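Local coordinates for protein glycerol dehydratase (Clostridium butyricum, PDB 1R9D) that probably catalyses the vitamin B12-independent dehydration of glycerol as a glycyl-radical enzyme of the pyruvate formate-lyase-like family, at residues 151-157 with 445-451; 257-263 with 295-299; 620-625 with 636-640. All coordinates share one frame; numbering follows the deposited sequence.

Interaction 1 of 3, residues 151-157 with 445-451; sequences VFTVGNY and WHDSAFF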
loop_
_atom_site.group_PDB
_atom_site.type_symbol
_atom_site.label_atom_id
_atom_site.label_comp_id
_atom_site.label_asym_id
_atom_site.label_seq_id
_atom_site.Cartn_x
_atom_site.Cartn_y
_atom_site.Cartn_z
ATOM N N VAL A 151 -21.557 18.776 -13.039
ATOM C CA VAL A 151 -22.531 18.706 -11.954
ATOM C C VAL A 151 -21.826 18.948 -10.619
ATOM O O VAL A 151 -22.361 19.621 -9.736
ATOM C CB VAL A 151 -23.253 17.338 -11.918
ATOM C CG1 VAL A 151 -24.101 17.225 -10.657
ATOM C CG2 VAL A 151 -24.141 17.190 -13.147
ATOM N N PHE A 152 -20.625 18.395 -10.472
ATOM C CA PHE A 152 -19.860 18.588 -9.248
ATOM C C PHE A 152 -18.364 18.559 -9.550
ATOM O O PHE A 152 -17.957 18.190 -10.652
ATOM C CB PHE A 152 -20.224 17.506 -8.214
ATOM C CG PHE A 152 -19.819 16.112 -8.610
ATOM C CD1 PHE A 152 -18.519 15.659 -8.396
ATOM C CD2 PHE A 152 -20.734 15.253 -9.212
ATOM C CE1 PHE A 152 -18.139 14.373 -8.775
ATOM C CE2 PHE A 152 -20.364 13.964 -9.595
ATOM C CZ PHE A 152 -19.063 13.522 -9.376
ATOM N N THR A 153 -17.555 18.973 -8.583
ATOM C CA THR A 153 -16.106 18.969 -8.747
ATOM C C THR A 153 -15.424 18.464 -7.485
ATOM O O THR A 153 -15.792 18.849 -6.379
ATOM C CB THR A 153 -15.546 20.377 -9.049
ATOM O OG1 THR A 153 -14.112 20.323 -9.044
ATOM C CG2 THR A 153 -16.002 21.384 -8.005
ATOM N N VAL A 154 -14.438 17.591 -7.662
ATOM C CA VAL A 154 -13.681 17.057 -6.537
ATOM C C VAL A 154 -12.231 17.477 -6.736
ATOM O O VAL A 154 -11.307 16.821 -6.265
ATOM C CB VAL A 154 -13.766 15.512 -6.465
ATOM C CG1 VAL A 154 -15.169 15.084 -6.037
ATOM C CG2 VAL A 154 -13.430 14.904 -7.816
ATOM N N GLY A 155 -12.043 18.595 -7.429
ATOM C CA GLY A 155 -10.700 19.077 -7.690
ATOM C C GLY A 155 -9.835 19.471 -6.505
ATOM O O GLY A 155 -8.619 19.278 -6.541
ATOM N N ASN A 156 -10.441 20.005 -5.449
ATOM C CA ASN A 156 -9.673 20.469 -4.298
ATOM C C ASN A 156 -8.569 19.525 -3.808
ATOM O O ASN A 156 -7.394 19.903 -3.810
ATOM C CB ASN A 156 -10.613 20.836 -3.140
ATOM C CG ASN A 156 -9.954 21.756 -2.125
ATOM O OD1 ASN A 156 -8.909 22.358 -2.400
ATOM N ND2 ASN A 156 -10.564 21.883 -0.951
ATOM N N TYR A 157 -8.930 18.309 -3.406
ATOM C CA TYR A 157 -7.942 17.349 -2.900
ATOM C C TYR A 157 -7.311 16.513 -4.015
ATOM O O TYR A 157 -6.415 15.690 -3.774
ATOM C CB TYR A 157 -8.602 16.433 -1.859
ATOM C CG TYR A 157 -9.185 17.161 -0.659
ATOM C CD1 TYR A 157 -10.172 16.563 0.124
ATOM C CD2 TYR A 157 -8.754 18.444 -0.305
ATOM C CE1 TYR A 157 -10.720 17.217 1.222
ATOM C CE2 TYR A 157 -9.300 19.110 0.802
ATOM C CZ TYR A 157 -10.285 18.485 1.558
ATOM O OH TYR A 157 -10.842 19.115 2.651
ATOM N N TRP A 445 -11.582 16.306 6.322
ATOM C CA TRP A 445 -11.791 16.458 4.878
ATOM C C TRP A 445 -12.978 17.416 4.660
ATOM O O TRP A 445 -13.876 17.150 3.862
ATOM C CB TRP A 445 -12.081 15.078 4.257
ATOM C CG TRP A 445 -10.851 14.397 3.710
ATOM C CD1 TRP A 445 -9.635 14.271 4.326
ATOM C CD2 TRP A 445 -10.697 13.841 2.402
ATOM N NE1 TRP A 445 -8.728 13.682 3.472
ATOM C CE2 TRP A 445 -9.353 13.411 2.283
ATOM C CE3 TRP A 445 -11.562 13.670 1.312
ATOM C CZ2 TRP A 445 -8.855 12.824 1.116
ATOM C CZ3 TRP A 445 -11.065 13.084 0.145
ATOM C CH2 TRP A 445 -9.722 12.670 0.060
ATOM N N HIS A 446 -12.949 18.540 5.371
ATOM C CA HIS A 446 -14.028 19.533 5.353
ATOM C C HIS A 446 -14.421 20.252 4.049
ATOM O O HIS A 446 -15.397 21.012 4.033
ATOM C CB HIS A 446 -13.773 20.553 6.463
ATOM C CG HIS A 446 -13.746 19.950 7.837
ATOM N ND1 HIS A 446 -14.880 19.477 8.466
ATOM C CD2 HIS A 446 -12.723 19.736 8.698
ATOM C CE1 HIS A 446 -14.556 19.000 9.655
ATOM N NE2 HIS A 446 -13.253 19.146 9.821
ATOM N N ASP A 447 -13.669 20.057 2.971
ATOM C CA ASP A 447 -14.066 20.650 1.692
ATOM C C ASP A 447 -13.636 19.702 0.585
ATOM O O ASP A 447 -12.812 20.031 -0.277
ATOM C CB ASP A 447 -13.469 22.041 1.474
ATOM C CG ASP A 447 -14.123 22.763 0.300
ATOM O OD1 ASP A 447 -15.121 22.227 -0.236
ATOM O OD2 ASP A 447 -13.660 23.859 -0.085
ATOM N N SER A 448 -14.219 18.511 0.621
ATOM C CA SER A 448 -13.904 17.459 -0.329
ATOM C C SER A 448 -14.534 17.615 -1.709
ATOM O O SER A 448 -14.149 16.916 -2.644
ATOM C CB SER A 448 -14.297 16.103 0.264
ATOM O OG SER A 448 -15.706 15.987 0.398
ATOM N N ALA A 449 -15.496 18.525 -1.845
ATOM C CA ALA A 449 -16.147 18.729 -3.138
ATOM C C ALA A 449 -17.208 19.822 -3.112
ATOM O O ALA A 449 -17.668 20.229 -2.049
ATOM C CB ALA A 449 -16.786 17.429 -3.602
ATOM N N PHE A 450 -17.564 20.308 -4.301
ATOM C CA PHE A 450 -18.630 21.301 -4.455
ATOM C C PHE A 450 -19.617 20.618 -5.395
ATOM O O PHE A 450 -19.219 20.035 -6.409
ATOM C CB PHE A 450 -18.126 22.609 -5.080
ATOM C CG PHE A 450 -17.352 23.481 -4.131
ATOM C CD1 PHE A 450 -15.985 23.659 -4.296
ATOM C CD2 PHE A 450 -17.992 24.128 -3.079
ATOM C CE1 PHE A 450 -15.263 24.477 -3.427
ATOM C CE2 PHE A 450 -17.283 24.945 -2.204
ATOM C CZ PHE A 450 -15.913 25.121 -2.380
ATOM N N PHE A 451 -20.898 20.691 -5.053
ATOM C CA PHE A 451 -21.961 20.042 -5.819
ATOM C C PHE A 451 -22.993 21.085 -6.252
ATOM O O PHE A 451 -23.502 21.833 -5.425
ATOM C CB PHE A 451 -22.618 18.986 -4.925
ATOM C CG PHE A 451 -23.605 18.106 -5.628
ATOM C CD1 PHE A 451 -23.215 16.870 -6.138
ATOM C CD2 PHE A 451 -24.938 18.491 -5.742
ATOM C CE1 PHE A 451 -24.138 16.025 -6.747
ATOM C CE2 PHE A 451 -25.874 17.653 -6.352
ATOM C CZ PHE A 451 -25.476 16.418 -6.854
HETATM O O HOH W 1 -11.289 16.987 -3.401
#
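Tyr157 pushes one edge of its ring against the indole face of Trp445, with Tyr157 CD1 3.4 Å from Trp445 CE3 and the planes 68° apart, a T-shaped stack. Around this ring the packing is tight. A chi1 of -59° turns CG of Tyr157 opposite its own carbonyl carbon and carries the phenol over the turn before strand 449-452. There CE1 reaches Ser448 CA at 3.5 Å, while Asp447 O sits over a ring face. A tyrosine suits the place because its rim packs on carbon while its hydroxyl accepts a hydrogen bond from Asp447 N (OH to N 3.0 Å). Neighbouring Asn156 takes the other end of the same residue: ND2 donates to Asp447 O at 3.0 Å, the oxygen lying nearly in the amide plane.

At the other end the side chains meet more loosely. Thr153 and Phe450 form an antiparallel hydrogen-bonded pair with both backbone bonds made, Thr153 N to Phe450 O at 2.9 Å and Phe450 N to Thr153 O at 3.1 Å, but the partly exposed Thr153 side chain meets the Phe450 ring only at its edge, through CG2. Its OG1 accepts from Gly155 N in an ST turn leading into helix 155-159. On the opposite sheet face Phe152 CB lies 3.7 Å from Phe451 CD1, and the Phe152 ring leads off toward Met502. Between the two ends a water joins Val154 O, Tyr157 N and Ser448 O.

Gripped at both N and O, the backbone of Asp447 is fixed by two side chains of one short helix. Its carboxylate bonds Gln549 through OD1 and a bound glycerol through OD2, so Tyr157 and Asn156 probably help to position a glycerol-binding carboxylate from a second shell.

Interaction 2 of 3, residues 257-263 with 295-299; sequences AKSFYEA and YYEND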
loop_
_atom_site.group_PDB
_atom_site.type_symbol
_atom_site.label_atom_id
_atom_site.label_comp_id
_atom_site.label_asym_id
_atom_site.label_seq_id
_atom_site.Cartn_x
_atom_site.Cartn_y
_atom_site.Cartn_z
ATOM N N ALA A 257 7.453 26.442 24.860
ATOM C CA ALA A 257 7.524 27.863 25.167
ATOM C C ALA A 257 7.305 28.146 26.650
ATOM O O ALA A 257 6.712 27.347 27.371
ATOM C CB ALA A 257 6.499 28.626 24.329
ATOM N N LYS A 258 7.798 29.294 27.102
ATOM C CA LYS A 258 7.647 29.702 28.493
ATOM C C LYS A 258 6.985 31.078 28.521
ATOM O O LYS A 258 5.921 31.261 29.116
ATOM C CB LYS A 258 9.021 29.768 29.167
ATOM C CG LYS A 258 9.016 30.311 30.592
ATOM C CD LYS A 258 8.475 29.304 31.595
ATOM C CE LYS A 258 8.653 29.815 33.021
ATOM N NZ LYS A 258 8.186 28.831 34.040
ATOM N N SER A 259 7.614 32.040 27.858
ATOM C CA SER A 259 7.099 33.404 27.805
ATOM C C SER A 259 6.141 33.569 26.626
ATOM O O SER A 259 6.023 32.677 25.785
ATOM C CB SER A 259 8.255 34.385 27.642
ATOM O OG SER A 259 8.844 34.236 26.365
ATOM N N PHE A 260 5.477 34.719 26.558
ATOM C CA PHE A 260 4.535 34.981 25.475
ATOM C C PHE A 260 5.232 35.094 24.119
ATOM O O PHE A 260 4.746 34.565 23.121
ATOM C CB PHE A 260 3.734 36.259 25.756
ATOM C CG PHE A 260 2.554 36.451 24.837
ATOM C CD1 PHE A 260 1.461 35.588 24.900
ATOM C CD2 PHE A 260 2.541 37.480 23.903
ATOM C CE1 PHE A 260 0.372 35.749 24.043
ATOM C CE2 PHE A 260 1.455 37.653 23.038
ATOM C CZ PHE A 260 0.367 36.784 23.110
ATOM N N TYR A 261 6.374 35.778 24.079
ATOM C CA TYR A 261 7.108 35.939 22.827
ATOM C C TYR A 261 7.485 34.551 22.301
ATOM O O TYR A 261 7.352 34.271 21.111
ATOM C CB TYR A 261 8.375 36.775 23.063
ATOM C CG TYR A 261 8.984 37.431 21.829
ATOM C CD1 TYR A 261 8.771 36.921 20.548
ATOM C CD2 TYR A 261 9.835 38.531 21.962
ATOM C CE1 TYR A 261 9.392 37.488 19.435
ATOM C CE2 TYR A 261 10.459 39.099 20.862
ATOM C CZ TYR A 261 10.239 38.578 19.604
ATOM O OH TYR A 261 10.882 39.136 18.523
ATOM N N GLU A 262 7.956 33.688 23.197
ATOM C CA GLU A 262 8.341 32.329 22.825
ATOM C C GLU A 262 7.142 31.550 22.285
ATOM O O GLU A 262 7.267 30.807 21.315
ATOM C CB GLU A 262 8.937 31.592 24.028
ATOM C CG GLU A 262 10.326 32.085 24.427
ATOM C CD GLU A 262 10.817 31.488 25.734
ATOM O OE1 GLU A 262 11.958 31.809 26.142
ATOM O OE2 GLU A 262 10.064 30.705 26.358
ATOM N N ALA A 263 5.984 31.723 22.916
ATOM C CA ALA A 263 4.771 31.035 22.473
ATOM C C ALA A 263 4.372 31.516 21.075
ATOM O O ALA A 263 4.016 30.711 20.213
ATOM C CB ALA A 263 3.636 31.279 23.464
ATOM N N TYR A 295 0.011 31.652 28.329
ATOM C CA TYR A 295 1.353 32.208 28.200
ATOM C C TYR A 295 1.345 33.719 28.412
ATOM O O TYR A 295 2.300 34.280 28.950
ATOM C CB TYR A 295 1.946 31.854 26.835
ATOM C CG TYR A 295 2.107 30.362 26.645
ATOM C CD1 TYR A 295 1.070 29.589 26.123
ATOM C CD2 TYR A 295 3.273 29.709 27.053
ATOM C CE1 TYR A 295 1.187 28.203 26.016
ATOM C CE2 TYR A 295 3.399 28.322 26.951
ATOM C CZ TYR A 295 2.351 27.576 26.436
ATOM O OH TYR A 295 2.457 26.205 26.363
ATOM N N TYR A 296 0.270 34.378 27.997
ATOM C CA TYR A 296 0.160 35.817 28.187
ATOM C C TYR A 296 -0.033 36.126 29.667
ATOM O O TYR A 296 0.612 37.023 30.215
ATOM C CB TYR A 296 -1.028 36.382 27.408
ATOM C CG TYR A 296 -1.478 37.736 27.914
ATOM C CD1 TYR A 296 -0.774 38.900 27.593
ATOM C CD2 TYR A 296 -2.583 37.847 28.754
ATOM C CE1 TYR A 296 -1.164 40.142 28.100
ATOM C CE2 TYR A 296 -2.979 39.081 29.269
ATOM C CZ TYR A 296 -2.267 40.223 28.939
ATOM O OH TYR A 296 -2.658 41.435 29.470
ATOM N N GLU A 297 -0.927 35.381 30.309
ATOM C CA GLU A 297 -1.224 35.588 31.721
ATOM C C GLU A 297 -0.040 35.300 32.640
ATOM O O GLU A 297 0.191 36.028 33.603
ATOM C CB GLU A 297 -2.417 34.724 32.146
ATOM C CG GLU A 297 -2.859 34.938 33.591
ATOM C CD GLU A 297 -3.467 36.317 33.834
ATOM O OE1 GLU A 297 -2.870 37.327 33.397
ATOM O OE2 GLU A 297 -4.541 36.396 34.473
ATOM N N ASN A 298 0.707 34.240 32.351
ATOM C CA ASN A 298 1.848 33.886 33.188
ATOM C C ASN A 298 3.113 34.687 32.894
ATOM O O ASN A 298 4.111 34.542 33.597
ATOM C CB ASN A 298 2.153 32.390 33.077
ATOM C CG ASN A 298 1.011 31.526 33.581
ATOM O OD1 ASN A 298 0.316 31.890 34.530
ATOM N ND2 ASN A 298 0.822 30.368 32.956
ATOM N N ASP A 299 3.075 35.526 31.862
ATOM C CA ASP A 299 4.232 36.345 31.515
ATOM C C ASP A 299 4.142 37.626 32.347
ATOM O O ASP A 299 3.413 38.557 32.003
ATOM C CB ASP A 299 4.222 36.688 30.022
ATOM C CG ASP A 299 5.561 37.214 29.536
ATOM O OD1 ASP A 299 6.155 38.065 30.234
ATOM O OD2 ASP A 299 6.015 36.785 28.454
HETATM O O HOH W 2 4.393 33.051 30.154
HETATM O O HOH W 3 7.446 37.579 26.259
#
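Asp299 reaches across to the first turn of helix 260-277 and accepts the Phe260 N-H on OD2 at 2.9 Å. The bond is almost straight (175°) and uses the anti lone pair. A water donates to the same OD2 while accepting from Tyr261 N, so two amides of the opening turn are served by one carboxylate oxygen, directly and at one remove. The other oxygen, OD1, takes the backbone amides of Asn301 and Ile302.

The apolar half of the contact is carried by Tyr295, followed here from CB outward. Its CB lies 3.8 Å from Ala263 CB, and CG comes closer to that methyl, at 3.6 Å, with CD1 beside it at 4.1 Å. The methyl stands over the ring face, a CH-pi contact that suits alanine, whose small size lets the ring lie close to the helix. Farther out the ring turns an edge to backbone carbonyls: CD2 is 3.7 Å from Lys258 O, and CE2 is 3.5 Å from Ala257 O. CZ and the hydroxyl complete the side chain beyond them. A water donating to both Lys258 O and Tyr295 O bridges the segments. Phe260, whose CG is opposite the backbone N (chi1 -168°), slips CD1 against Tyr296 CB at 3.6 Å; its ring continues onto helix 304-317.

Ser259, the N-cap, forms a capping box with Glu262: Ser259 N donates to Glu262 OE2, and Glu262 N returns a weak bond to Ser259 OG. Lys258 N also donates to OE2, which Lys251 salt-bridges.

Asp299 thus caps an amide of a first turn whose N-H groups lack helical carbonyl partners, while Glu262 closes onto residues just ahead of the helix. The Asp299 bond probably helps hold the chain just after helix 288-298 to the start of helix 260-277.

Interaction 3 of 3, residues 620-625 with 636-640; sequences YCREVN and QPGLY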
loop_
_atom_site.group_PDB
_atom_site.type_symbol
_atom_site.label_atom_id
_atom_site.label_comp_id
_atom_site.label_asym_id
_atom_site.label_seq_id
_atom_site.Cartn_x
_atom_site.Cartn_y
_atom_site.Cartn_z
ATOM N N TYR A 620 -30.440 16.574 -0.809
ATOM C CA TYR A 620 -28.993 16.489 -0.998
ATOM C C TYR A 620 -28.340 15.950 0.281
ATOM O O TYR A 620 -27.551 15.005 0.247
ATOM C CB TYR A 620 -28.426 17.877 -1.300
ATOM C CG TYR A 620 -26.915 17.937 -1.240
ATOM C CD1 TYR A 620 -26.135 17.364 -2.247
ATOM C CD2 TYR A 620 -26.269 18.533 -0.162
ATOM C CE1 TYR A 620 -24.745 17.384 -2.181
ATOM C CE2 TYR A 620 -24.868 18.559 -0.084
ATOM C CZ TYR A 620 -24.118 17.982 -1.099
ATOM O OH TYR A 620 -22.739 18.009 -1.045
ATOM N N CYS A 621 -28.685 16.553 1.412
ATOM C CA CYS A 621 -28.104 16.154 2.689
ATOM C C CYS A 621 -28.335 14.683 3.047
ATOM O O CYS A 621 -27.424 14.015 3.541
ATOM C CB CYS A 621 -28.625 17.066 3.808
ATOM S SG CYS A 621 -28.066 18.813 3.684
ATOM N N ARG A 622 -29.537 14.175 2.793
ATOM C CA ARG A 622 -29.841 12.777 3.104
ATOM C C ARG A 622 -29.035 11.811 2.242
ATOM O O ARG A 622 -28.694 10.715 2.689
ATOM C CB ARG A 622 -31.334 12.489 2.927
ATOM C CG ARG A 622 -32.242 13.269 3.864
ATOM C CD ARG A 622 -33.700 12.939 3.583
ATOM N NE ARG A 622 -34.623 13.808 4.308
ATOM C CZ ARG A 622 -35.546 14.563 3.720
ATOM N NH1 ARG A 622 -35.668 14.558 2.396
ATOM N NH2 ARG A 622 -36.350 15.322 4.453
ATOM N N GLU A 623 -28.737 12.205 1.008
ATOM C CA GLU A 623 -27.946 11.349 0.139
ATOM C C GLU A 623 -26.505 11.292 0.650
ATOM O O GLU A 623 -25.928 10.215 0.764
ATOM C CB GLU A 623 -27.950 11.865 -1.307
ATOM C CG GLU A 623 -29.276 11.726 -2.054
ATOM C CD GLU A 623 -29.832 10.313 -2.036
ATOM O OE1 GLU A 623 -29.056 9.352 -2.242
ATOM O OE2 GLU A 623 -31.057 10.162 -1.831
ATOM N N VAL A 624 -25.935 12.453 0.960
ATOM C CA VAL A 624 -24.558 12.518 1.449
ATOM C C VAL A 624 -24.348 11.645 2.692
ATOM O O VAL A 624 -23.336 10.948 2.804
ATOM C CB VAL A 624 -24.148 13.977 1.771
ATOM C CG1 VAL A 624 -22.760 14.008 2.407
ATOM C CG2 VAL A 624 -24.143 14.809 0.491
ATOM N N ASN A 625 -25.308 11.678 3.616
ATOM C CA ASN A 625 -25.220 10.893 4.851
ATOM C C ASN A 625 -25.091 9.382 4.653
ATOM O O ASN A 625 -24.680 8.669 5.567
ATOM C CB ASN A 625 -26.440 11.155 5.747
ATOM C CG ASN A 625 -26.298 12.409 6.582
ATOM O OD1 ASN A 625 -25.247 13.052 6.598
ATOM N ND2 ASN A 625 -27.364 12.761 7.293
ATOM N N GLN A 636 -20.502 13.981 5.755
ATOM C CA GLN A 636 -21.456 14.914 6.343
ATOM C C GLN A 636 -21.528 16.085 5.376
ATOM O O GLN A 636 -20.502 16.593 4.925
ATOM C CB GLN A 636 -21.013 15.374 7.738
ATOM C CG GLN A 636 -19.607 15.913 7.816
ATOM C CD GLN A 636 -19.258 16.436 9.198
ATOM O OE1 GLN A 636 -20.106 16.479 10.098
ATOM N NE2 GLN A 636 -18.008 16.848 9.372
ATOM N N PRO A 637 -22.747 16.524 5.037
ATOM C CA PRO A 637 -22.931 17.637 4.105
ATOM C C PRO A 637 -22.742 19.042 4.657
ATOM O O PRO A 637 -22.937 19.299 5.839
ATOM C CB PRO A 637 -24.350 17.414 3.600
ATOM C CG PRO A 637 -25.047 16.921 4.848
ATOM C CD PRO A 637 -24.047 15.922 5.407
ATOM N N GLY A 638 -22.349 19.947 3.769
ATOM C CA GLY A 638 -22.187 21.342 4.127
ATOM C C GLY A 638 -22.914 22.129 3.046
ATOM O O GLY A 638 -23.259 21.561 2.009
ATOM N N LEU A 639 -23.154 23.416 3.289
ATOM C CA LEU A 639 -23.829 24.281 2.325
ATOM C C LEU A 639 -23.129 25.642 2.282
ATOM O O LEU A 639 -23.599 26.607 2.876
ATOM C CB LEU A 639 -25.309 24.459 2.715
ATOM C CG LEU A 639 -26.186 23.199 2.765
ATOM C CD1 LEU A 639 -27.497 23.529 3.455
ATOM C CD2 LEU A 639 -26.435 22.661 1.356
ATOM N N TYR A 640 -21.980 25.697 1.606
ATOM C CA TYR A 640 -21.213 26.940 1.459
ATOM C C TYR A 640 -20.578 26.919 0.067
ATOM O O TYR A 640 -20.374 25.847 -0.506
ATOM C CB TYR A 640 -20.183 27.096 2.585
ATOM C CG TYR A 640 -19.048 26.097 2.624
ATOM C CD1 TYR A 640 -17.935 26.246 1.800
ATOM C CD2 TYR A 640 -19.057 25.043 3.537
ATOM C CE1 TYR A 640 -16.847 25.370 1.889
ATOM C CE2 TYR A 640 -17.981 24.163 3.637
ATOM C CZ TYR A 640 -16.881 24.331 2.815
ATOM O OH TYR A 640 -15.815 23.466 2.926
#
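Tyr620, whose ring touches Pro637, has its carbonyl O held by two amides of its own helix: Val624 N at 3.1 Å and, weakly, Glu623 N. The first is an i to i+4 bond of helix 607-624, whose spacing puts Tyr620, Cys621, Val624 and Asn625 on the side that receives the proline.

Pro637 fills that surface with CB, CG and CD. CB rests against Tyr620 CE2 at 3.9 Å and near Val624 CB. CG meets both CB and SG of Cys621, each at 3.7 Å. CD lies 3.8 Å from Val624 CG1 and 3.3 Å from Asn625 OD1, an oxygen that is hydrogen-bonded to Arg418 NH2. Val624 sets CG1 opposite its backbone N (chi1 174°), toward the proline, and lays CG2 over a face of the Tyr620 ring, so one branched side chain serves two neighbours. A proline fits here because it is compact and rigid and brings no N-H into an apolar contact. Leu639 CD2 adds a looser touch to Tyr620 CD2.

No hydrogen bond crosses between the two segments. The loop is held by backbone bonds to strand 543-551: Gln636 to Ser546, and Gly638 to Pro548 and Gly550. The helix therefore lies against a chain that continues from strand 634-635, itself parallel to 543-551. A helix leading through a short connection into a parallel strand and packing on its continuation is consistent with the alpha/beta barrel of the pyruvate formate-lyase-like fold.

Interactions 1 and 3 share one buried region, with centres 12 Å apart. Tyr640 OH lies 2.7 Å from His446 O, probably a hydrogen bond, and Phe451 CG of interaction 1 packs 3.7 Å from Tyr620 CE1 of interaction 3. Strand 543-551 binds the backbones of both 445-451 and 636-640. Interaction 1 reaches a bound glycerol, the Asp447 side chain coming within about 3 Å, whereas Gly638 of interaction 3 is about 10 Å from a bound glycerol. Interaction 2 is remote: its centre is 39 Å from that of interaction 1 and 42 Å from that of interaction 3, and it joins outlying helices.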